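Local coordinates for polyprenyl synthetase (Zymomonas mobilis subsp. mobilis, PDB 4KKM), which probably acts as a magnesium-dependent prenyltransferase of the FPP/GGPP synthase family, building farnesyl or longer isoprenoid diphosphates, at residues Arg237-Ala242 / Ser310-Ile315. Numbering follows the deposited sequence.
Sequences RDIGLA and SIARYI
Ala-312 and Ile-315, one turn apart near the end of helix 306-314, pack on Ile-239 and Ala-242 of helix 226-253. Ile-311, earlier on the helix, turns its side chain to helix 71-80, where it packs on Leu-74, Leu-75 and Ala-78. Ile-239 also touches Leu-75, so the two isoleucines share that helix as a neighbour. Ala-312 follows, and here the backbones of the two segments come nearest, with the CA of Ala-312 6.1 Å from the CA of Ile-239. The methyl CB of Ala-312 meets the branch methyl CG2 of Ile-239 at 3.8 Å. Ile-239 places this methyl anti to its own carbonyl carbon, while CG1 sits between the backbone N and that carbon (chi1 62°). The small alanine lets the branched residue come close to the backbone, and CG2 lies 4.1 Å from the CA of Ala-312. Ile-315 ends the walk, just where the chain leaves helical geometry. Its N still makes a helical hydrogen bond to the O of Ile-311 at 2.9 Å. Its CG2, anti to the backbone N, lies 4.1 Å from the O of Ile-239. The same methyl is near the C of Ala-242. The contact is therefore apolar side chain against side chain at Ala-312, and methyl against backbone at Ile-315. All four touching residues are buried. Ile-239 also packs on Ala-294 of helix 280-296. The contact joins helix 306-314, the last modelled helix, to the long helix 226-253, away from the calcium site at Asp-108 and Asp-114, within the mostly helical isoprenoid synthase fold.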
loop_
_atom_site.group_PDB
_atom_site.type_symbol
_atom_site.label_atom_id
_atom_site.label_comp_id
_atom_site.label_asym_id
_atom_site.label_seq_id
_atom_site.Cartn_x
_atom_site.Cartn_y
_atom_site.Cartn_z
ATOM N N ARG B 237 9.419 2.388 -21.164
ATOM C CA ARG B 237 9.197 1.032 -21.642
ATOM C C ARG B 237 10.493 0.470 -22.226
ATOM O O ARG B 237 10.890 -0.668 -21.936
ATOM C CB ARG B 237 8.094 1.039 -22.701
ATOM C CG ARG B 237 7.910 -0.286 -23.429
ATOM C CD ARG B 237 7.138 -0.080 -24.732
ATOM N NE ARG B 237 7.962 0.600 -25.731
ATOM C CZ ARG B 237 7.482 1.341 -26.724
ATOM N NH1 ARG B 237 6.171 1.504 -26.860
ATOM N NH2 ARG B 237 8.316 1.921 -27.583
ATOM N N ASP B 238 11.163 1.284 -23.034
ATOM C CA ASP B 238 12.383 0.844 -23.707
ATOM C C ASP B 238 13.567 0.680 -22.756
ATOM O O ASP B 238 14.253 -0.332 -22.816
ATOM C CB ASP B 238 12.737 1.767 -24.886
ATOM C CG ASP B 238 11.751 1.647 -26.035
ATOM O OD1 ASP B 238 10.989 0.656 -26.065
ATOM O OD2 ASP B 238 11.730 2.546 -26.902
ATOM N N ILE B 239 13.809 1.648 -21.871
ATOM C CA ILE B 239 14.897 1.478 -20.901
ATOM C C ILE B 239 14.619 0.354 -19.901
ATOM O O ILE B 239 15.545 -0.303 -19.432
ATOM C CB ILE B 239 15.264 2.773 -20.121
ATOM C CG1 ILE B 239 14.082 3.270 -19.284
ATOM C CG2 ILE B 239 15.762 3.846 -21.062
ATOM C CD1 ILE B 239 14.494 4.078 -18.059
ATOM N N GLY B 240 13.352 0.132 -19.575
ATOM C CA GLY B 240 12.998 -0.950 -18.669
ATOM C C GLY B 240 13.324 -2.314 -19.257
ATOM O O GLY B 240 13.852 -3.191 -18.575
ATOM N N LEU B 241 13.011 -2.504 -20.532
ATOM C CA LEU B 241 13.344 -3.767 -21.183
ATOM C C LEU B 241 14.861 -3.904 -21.310
ATOM O O LEU B 241 15.420 -4.967 -21.041
ATOM C CB LEU B 241 12.657 -3.887 -22.548
ATOM C CG LEU B 241 12.988 -5.144 -23.361
ATOM C CD1 LEU B 241 12.812 -6.385 -22.502
ATOM C CD2 LEU B 241 12.115 -5.231 -24.606
ATOM N N ALA B 242 15.528 -2.823 -21.706
ATOM C CA ALA B 242 16.984 -2.840 -21.836
ATOM C C ALA B 242 17.659 -3.159 -20.504
ATOM O O ALA B 242 18.628 -3.915 -20.460
ATOM C CB ALA B 242 17.488 -1.514 -22.375
ATOM N N SER B 310 21.477 10.427 -20.963
ATOM C CA SER B 310 22.614 9.815 -20.273
ATOM C C SER B 310 22.214 8.588 -19.464
ATOM O O SER B 310 22.945 7.593 -19.421
ATOM C CB SER B 310 23.288 10.828 -19.345
ATOM O OG SER B 310 23.966 11.817 -20.092
ATOM N N ILE B 311 21.055 8.668 -18.815
ATOM C CA ILE B 311 20.570 7.575 -17.989
ATOM C C ILE B 311 20.354 6.332 -18.837
ATOM O O ILE B 311 20.760 5.241 -18.450
ATOM C CB ILE B 311 19.277 7.957 -17.231
ATOM C CG1 ILE B 311 19.602 8.946 -16.112
ATOM C CG2 ILE B 311 18.587 6.713 -16.669
ATOM C CD1 ILE B 311 18.385 9.631 -15.535
ATOM N N ALA B 312 19.750 6.513 -20.011
ATOM C CA ALA B 312 19.520 5.406 -20.934
ATOM C C ALA B 312 20.829 4.739 -21.365
ATOM O O ALA B 312 20.936 3.508 -21.389
ATOM C CB ALA B 312 18.736 5.883 -22.156
ATOM N N ARG B 313 21.823 5.554 -21.699
ATOM C CA ARG B 313 23.129 5.033 -22.087
ATOM C C ARG B 313 23.793 4.340 -20.896
ATOM O O ARG B 313 24.461 3.315 -21.048
ATOM C CB ARG B 313 24.017 6.157 -22.630
ATOM C CG ARG B 313 23.406 6.896 -23.817
ATOM C CD ARG B 313 24.448 7.647 -24.639
ATOM N NE ARG B 313 23.857 8.315 -25.798
ATOM C CZ ARG B 313 23.527 7.698 -26.929
ATOM N NH1 ARG B 313 23.719 6.390 -27.052
ATOM N NH2 ARG B 313 22.995 8.380 -27.936
ATOM N N TYR B 314 23.583 4.903 -19.711
ATOM C CA TYR B 314 24.107 4.355 -18.464
ATOM C C TYR B 314 23.561 2.954 -18.192
ATOM O O TYR B 314 24.267 2.089 -17.673
ATOM C CB TYR B 314 23.753 5.300 -17.317
ATOM C CG TYR B 314 24.120 4.811 -15.939
ATOM C CD1 TYR B 314 25.423 4.448 -15.632
ATOM C CD2 TYR B 314 23.165 4.743 -14.932
ATOM C CE1 TYR B 314 25.764 4.011 -14.366
ATOM C CE2 TYR B 314 23.496 4.310 -13.661
ATOM C CZ TYR B 314 24.798 3.945 -13.385
ATOM O OH TYR B 314 25.141 3.513 -12.127
ATOM N N ILE B 315 22.305 2.731 -18.568
ATOM C CA ILE B 315 21.675 1.417 -18.451
ATOM C C ILE B 315 22.251 0.447 -19.501
ATOM O O ILE B 315 21.518 -0.242 -20.211
ATOM C CB ILE B 315 20.125 1.536 -18.559
ATOM C CG1 ILE B 315 19.599 2.605 -17.592
ATOM C CG2 ILE B 315 19.440 0.218 -18.260
ATOM C CD1 ILE B 315 18.923 2.065 -16.336
#